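Local structure of F420-dependent methylenetetrahydromethanopterin dehydrogenase (Methanopyrus kandleri, 1QV9) at residues P65-Y70 / D162-K167; D58-F63 / S90-V95. The protein catalyses the reversible, coenzyme F420-dependent reduction of methenyltetrahydromethanopterin to methylenetetrahydromethanopterin on the pathway of methanogenesis from carbon dioxide. All coordinates share one frame; numbering follows the deposited sequence.

How the interactions relate
Both interactions belong to the alpha/beta domain and meet at its central parallel sheet. Interaction 1 is wholly buried: helix 153-169 lies on the strand 67-71, and across the segments the ring of Phe67 meets aliphatic carbons of Leu164 and Ile165. Interaction 2, partly buried and nearer the surface, joins the end of helix 46-63 to the loop that leads into strand 94-99, where a tyrosine brings a hydroxyl as well as ring carbons to an alanine. The two helices lie on opposite faces of the sheet. Backbone bonds between neighbouring strands tie the contacts together, from Ile68 N to Pro93 O and from Tyr70 N to Val95 O, while the loop 64-66 runs from helix 46-63 to strand 67-71.

Interaction 1 (P65-Y70 / D162-K167); sequences PDFIVY and DELIEK
Phe67 at the start of strand 67-71 faces Leu164 of helix 153-169, with 8.6 Å between their CA atoms. The two side chains approach from opposite directions. Leu164 ends with its CD2 methyl almost exactly over the middle of the Phe67 ring, 3.8 Å from the centroid and 9° off the ring normal, a CH-pi contact. With CG between its backbone N and carbonyl carbon (chi1 60°), Phe67 turns one face of its ring to this methyl. Ile165 meets the rim of the same ring in its plane, CG1 lying 4.0 Å from Phe67 CZ, and Val69 CG2 lies in plane at the CD1-CE1 edge. This is layer packing in a parallel alpha/beta sheet of strand order 2-1-3-4-5-6: Phe67 and Val69 face helix 153-169, where both also touch Phe161, whereas Ile68 and Tyr70 turn to helix 78-88 on the other face. On the outer side of the helix Lys167 NZ makes a salt bridge with Glu163 OE2 at 3.2 Å, approaching on the anti side and 29° out of the carboxylate plane; Asp177 is a second acidic partner of this lysine.

Interaction 2 (D58-F63 / S90-V95); sequences DIAEDF and SEYPAV
The phenol end of Tyr92 lies against Ala60 without a hydrogen bond between them: its OH is 3.6 Å from Ala60 O and equally far from Ala60 CB. The apolar part of the contact is made by that same methyl, which sits 3.7 Å from Tyr92 CZ and 3.8 Å from CE2, meeting the ring obliquely. Glu61 contributes little; its backbone N is 4.1 Å from the Tyr92 OH. With CG beside the backbone N and anti to the carbonyl carbon (chi1 -55°), the tyrosine sends its ring from the loop toward Ala60, and the far end of the ring makes the contact. Over one face of the ring lies CG of the adjacent Glu91, 3.7 Å above the plane and over its centre. The loop carrying the tyrosine contains an ST turn, in which Ser90 OG accepts from Tyr92 N, while Leu87 O, at the end of helix 78-88, is a further partner of that hydroxyl. Pro65, in the loop after helix 46-63, touches both Ala60 and Tyr92, and Asp58 and Ile59 pack on Asp58 and Met55 of a neighbouring subunit. Helix 46-63 links strands 33-39 and 67-71, and helix 78-88 then leads to strand 94-99; the contact therefore joins the ends of two successive right-handed beta-alpha-beta crossovers on one face of a doubly wound parallel alpha/beta sheet.

Interaction 1 (P65-Y70 / D162-K167)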
loop_
_atom_site.group_PDB
_atom_site.type_symbol
_atom_site.label_atom_id
_atom_site.label_comp_id
_atom_site.label_asym_id
_atom_site.label_seq_id
_atom_site.Cartn_x
_atom_site.Cartn_y
_atom_site.Cartn_z
ATOM N N PRO A 65 16.470 -0.141 46.134
ATOM C CA PRO A 65 16.682 0.346 44.771
ATOM C C PRO A 65 17.611 1.564 44.719
ATOM O O PRO A 65 17.666 2.352 45.665
ATOM C CB PRO A 65 15.277 0.727 44.319
ATOM C CG PRO A 65 14.612 1.156 45.568
ATOM C CD PRO A 65 15.097 0.137 46.591
ATOM N N ASP A 66 18.329 1.687 43.600
ATOM C CA ASP A 66 19.204 2.835 43.372
ATOM C C ASP A 66 18.343 4.007 42.891
ATOM O O ASP A 66 18.656 5.156 43.126
ATOM C CB ASP A 66 20.257 2.430 42.361
ATOM C CG ASP A 66 21.138 1.330 42.893
ATOM O OD1 ASP A 66 21.294 0.287 42.218
ATOM O OD2 ASP A 66 21.677 1.513 44.019
ATOM N N PHE A 67 17.242 3.705 42.209
ATOM C CA PHE A 67 16.331 4.763 41.782
ATOM C C PHE A 67 14.949 4.153 41.556
ATOM O O PHE A 67 14.816 2.925 41.465
ATOM C CB PHE A 67 16.823 5.507 40.512
ATOM C CG PHE A 67 17.010 4.637 39.280
ATOM C CD1 PHE A 67 16.001 4.505 38.334
ATOM C CD2 PHE A 67 18.217 4.006 39.030
ATOM C CE1 PHE A 67 16.182 3.784 37.175
ATOM C CE2 PHE A 67 18.420 3.265 37.857
ATOM C CZ PHE A 67 17.392 3.149 36.911
ATOM N N ILE A 68 13.940 5.019 41.556
ATOM C CA ILE A 68 12.534 4.630 41.349
ATOM C C ILE A 68 11.981 5.459 40.198
ATOM O O ILE A 68 12.302 6.640 40.076
ATOM C CB ILE A 68 11.724 4.884 42.610
ATOM C CG1 ILE A 68 12.275 3.992 43.722
ATOM C CG2 ILE A 68 10.234 4.552 42.377
ATOM C CD1 ILE A 68 11.627 4.143 45.078
ATOM N N VAL A 69 11.174 4.836 39.338
ATOM C CA VAL A 69 10.593 5.523 38.201
ATOM C C VAL A 69 9.094 5.424 38.301
ATOM O O VAL A 69 8.555 4.364 38.599
ATOM C CB VAL A 69 11.047 4.884 36.841
ATOM C CG1 VAL A 69 10.469 5.680 35.676
ATOM C CG2 VAL A 69 12.566 4.807 36.769
ATOM N N TYR A 70 8.403 6.541 38.133
ATOM C CA TYR A 70 6.936 6.519 38.117
ATOM C C TYR A 70 6.557 6.930 36.700
ATOM O O TYR A 70 7.010 7.967 36.214
ATOM C CB TYR A 70 6.354 7.515 39.107
ATOM C CG TYR A 70 4.856 7.679 38.962
ATOM C CD1 TYR A 70 4.301 8.596 38.056
ATOM C CD2 TYR A 70 3.986 6.844 39.680
ATOM C CE1 TYR A 70 2.907 8.678 37.853
ATOM C CE2 TYR A 70 2.594 6.928 39.483
ATOM C CZ TYR A 70 2.070 7.834 38.581
ATOM O OH TYR A 70 0.687 7.951 38.445
ATOM N N ASP A 162 20.084 4.058 30.619
ATOM C CA ASP A 162 21.349 3.322 30.652
ATOM C C ASP A 162 22.422 4.191 31.350
ATOM O O ASP A 162 23.241 3.658 32.102
ATOM C CB ASP A 162 21.767 2.929 29.243
ATOM C CG ASP A 162 21.129 1.589 28.796
ATOM O OD1 ASP A 162 21.041 1.344 27.577
ATOM O OD2 ASP A 162 20.756 0.776 29.680
ATOM N N GLU A 163 22.399 5.501 31.112
ATOM C CA GLU A 163 23.343 6.424 31.763
ATOM C C GLU A 163 23.105 6.422 33.287
ATOM O O GLU A 163 24.045 6.368 34.095
ATOM C CB GLU A 163 23.150 7.839 31.206
ATOM C CG GLU A 163 24.058 8.912 31.832
ATOM C CD GLU A 163 23.652 10.335 31.434
ATOM O OE1 GLU A 163 23.555 10.618 30.219
ATOM O OE2 GLU A 163 23.430 11.175 32.336
ATOM N N LEU A 164 21.841 6.477 33.701
ATOM C CA LEU A 164 21.505 6.469 35.120
ATOM C C LEU A 164 21.918 5.133 35.776
ATOM O O LEU A 164 22.377 5.105 36.932
ATOM C CB LEU A 164 19.997 6.702 35.271
ATOM C CG LEU A 164 19.501 7.234 36.613
ATOM C CD1 LEU A 164 20.122 8.607 36.915
ATOM C CD2 LEU A 164 17.969 7.320 36.563
ATOM N N ILE A 165 21.763 4.034 35.044
ATOM C CA ILE A 165 22.142 2.726 35.554
ATOM C C ILE A 165 23.654 2.689 35.780
ATOM O O ILE A 165 24.102 2.103 36.773
ATOM C CB ILE A 165 21.714 1.594 34.603
ATOM C CG1 ILE A 165 20.199 1.390 34.757
ATOM C CG2 ILE A 165 22.475 0.289 34.919
ATOM C CD1 ILE A 165 19.587 0.617 33.651
ATOM N N GLU A 166 24.437 3.312 34.897
ATOM C CA GLU A 166 25.880 3.284 35.131
ATOM C C GLU A 166 26.229 4.025 36.425
ATOM O O GLU A 166 27.094 3.569 37.191
ATOM C CB GLU A 166 26.631 3.835 33.922
ATOM C CG GLU A 166 26.654 2.821 32.777
ATOM C CD GLU A 166 27.153 1.437 33.218
ATOM O OE1 GLU A 166 28.337 1.330 33.633
ATOM O OE2 GLU A 166 26.373 0.453 33.155
ATOM N N LYS A 167 25.557 5.146 36.682
ATOM C CA LYS A 167 25.778 5.900 37.919
ATOM C C LYS A 167 25.253 5.166 39.167
ATOM O O LYS A 167 25.810 5.276 40.270
ATOM C CB LYS A 167 25.093 7.252 37.817
ATOM C CG LYS A 167 25.653 8.049 36.675
ATOM C CD LYS A 167 25.018 9.400 36.563
ATOM C CE LYS A 167 25.679 10.172 35.413
ATOM N NZ LYS A 167 25.000 11.466 35.107
#

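Interaction 2 (D58-F63 / S90-V95)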
loop_
_atom_site.group_PDB
_atom_site.type_symbol
_atom_site.label_atom_id
_atom_site.label_comp_id
_atom_site.label_asym_id
_atom_site.label_seq_id
_atom_site.Cartn_x
_atom_site.Cartn_y
_atom_site.Cartn_z
ATOM N N ASP A 58 7.358 0.064 50.234
ATOM C CA ASP A 58 7.384 -1.058 51.150
ATOM C C ASP A 58 8.419 -2.047 50.602
ATOM O O ASP A 58 9.283 -2.540 51.330
ATOM C CB ASP A 58 5.990 -1.691 51.210
ATOM C CG ASP A 58 5.979 -2.964 52.007
ATOM O OD1 ASP A 58 6.328 -2.897 53.206
ATOM O OD2 ASP A 58 5.635 -4.029 51.441
ATOM N N ILE A 59 8.357 -2.309 49.301
ATOM C CA ILE A 59 9.298 -3.213 48.650
ATOM C C ILE A 59 10.726 -2.659 48.740
ATOM O O ILE A 59 11.693 -3.409 48.948
ATOM C CB ILE A 59 8.887 -3.408 47.173
ATOM C CG1 ILE A 59 7.627 -4.286 47.127
ATOM C CG2 ILE A 59 9.981 -4.058 46.364
ATOM C CD1 ILE A 59 6.795 -4.058 45.846
ATOM N N ALA A 60 10.845 -1.345 48.588
ATOM C CA ALA A 60 12.143 -0.666 48.609
ATOM C C ALA A 60 12.968 -0.915 49.874
ATOM O O ALA A 60 14.195 -0.943 49.812
ATOM C CB ALA A 60 11.931 0.841 48.388
ATOM N N GLU A 61 12.312 -1.106 51.016
ATOM C CA GLU A 61 13.048 -1.335 52.265
ATOM C C GLU A 61 14.004 -2.524 52.181
ATOM O O GLU A 61 15.156 -2.436 52.620
ATOM C CB GLU A 61 12.081 -1.547 53.433
ATOM C CG GLU A 61 12.796 -1.599 54.784
ATOM C CD GLU A 61 11.880 -1.978 55.937
ATOM O OE1 GLU A 61 12.340 -1.901 57.105
ATOM O OE2 GLU A 61 10.710 -2.360 55.686
ATOM N N ASP A 62 13.540 -3.633 51.617
ATOM C CA ASP A 62 14.393 -4.806 51.487
ATOM C C ASP A 62 15.113 -4.863 50.147
ATOM O O ASP A 62 16.208 -5.430 50.034
ATOM C CB ASP A 62 13.564 -6.087 51.659
ATOM C CG ASP A 62 14.410 -7.345 51.558
ATOM O OD1 ASP A 62 14.330 -8.042 50.518
ATOM O OD2 ASP A 62 15.163 -7.641 52.517
ATOM N N PHE A 63 14.501 -4.287 49.117
ATOM C CA PHE A 63 15.101 -4.338 47.790
ATOM C C PHE A 63 16.230 -3.331 47.613
ATOM O O PHE A 63 17.153 -3.603 46.871
ATOM C CB PHE A 63 14.010 -4.130 46.725
ATOM C CG PHE A 63 14.466 -4.350 45.303
ATOM C CD1 PHE A 63 15.007 -5.571 44.877
ATOM C CD2 PHE A 63 14.314 -3.329 44.355
ATOM C CE1 PHE A 63 15.380 -5.766 43.563
ATOM C CE2 PHE A 63 14.684 -3.521 43.045
ATOM C CZ PHE A 63 15.220 -4.737 42.631
ATOM N N SER A 90 10.809 10.948 49.732
ATOM C CA SER A 90 11.613 9.776 50.057
ATOM C C SER A 90 13.091 10.029 49.804
ATOM O O SER A 90 13.459 11.051 49.203
ATOM C CB SER A 90 11.185 8.554 49.221
ATOM O OG SER A 90 11.696 8.624 47.899
ATOM N N GLU A 91 13.912 9.081 50.237
ATOM C CA GLU A 91 15.368 9.127 50.071
ATOM C C GLU A 91 15.816 8.581 48.705
ATOM O O GLU A 91 17.001 8.651 48.352
ATOM C CB GLU A 91 16.046 8.264 51.150
ATOM C CG GLU A 91 15.727 6.769 50.990
ATOM C CD GLU A 91 16.635 5.841 51.791
ATOM O OE1 GLU A 91 17.711 5.441 51.280
ATOM O OE2 GLU A 91 16.270 5.506 52.935
ATOM N N TYR A 92 14.881 8.015 47.941
ATOM C CA TYR A 92 15.234 7.405 46.671
ATOM C C TYR A 92 15.183 8.313 45.456
ATOM O O TYR A 92 14.145 8.895 45.190
ATOM C CB TYR A 92 14.287 6.221 46.374
ATOM C CG TYR A 92 14.260 5.227 47.469
ATOM C CD1 TYR A 92 15.309 4.332 47.629
ATOM C CD2 TYR A 92 13.208 5.207 48.367
ATOM C CE1 TYR A 92 15.314 3.421 48.688
ATOM C CE2 TYR A 92 13.194 4.308 49.418
ATOM C CZ TYR A 92 14.252 3.427 49.565
ATOM O OH TYR A 92 14.247 2.519 50.608
ATOM N N PRO A 93 16.306 8.439 44.704
ATOM C CA PRO A 93 16.335 9.288 43.492
ATOM C C PRO A 93 15.197 8.782 42.617
ATOM O O PRO A 93 15.033 7.565 42.462
ATOM C CB PRO A 93 17.692 8.980 42.886
ATOM C CG PRO A 93 18.546 8.744 44.125
ATOM C CD PRO A 93 17.626 7.828 44.948
ATOM N N ALA A 94 14.419 9.701 42.057
ATOM C CA ALA A 94 13.251 9.302 41.261
ATOM C C ALA A 94 13.106 10.095 39.968
ATOM O O ALA A 94 13.507 11.269 39.886
ATOM C CB ALA A 94 11.984 9.471 42.118
ATOM N N VAL A 95 12.462 9.462 38.989
ATOM C CA VAL A 95 12.236 10.035 37.672
ATOM C C VAL A 95 10.780 9.841 37.317
ATOM O O VAL A 95 10.219 8.764 37.576
ATOM C CB VAL A 95 13.080 9.296 36.587
ATOM C CG1 VAL A 95 12.784 9.880 35.173
ATOM C CG2 VAL A 95 14.574 9.410 36.926
#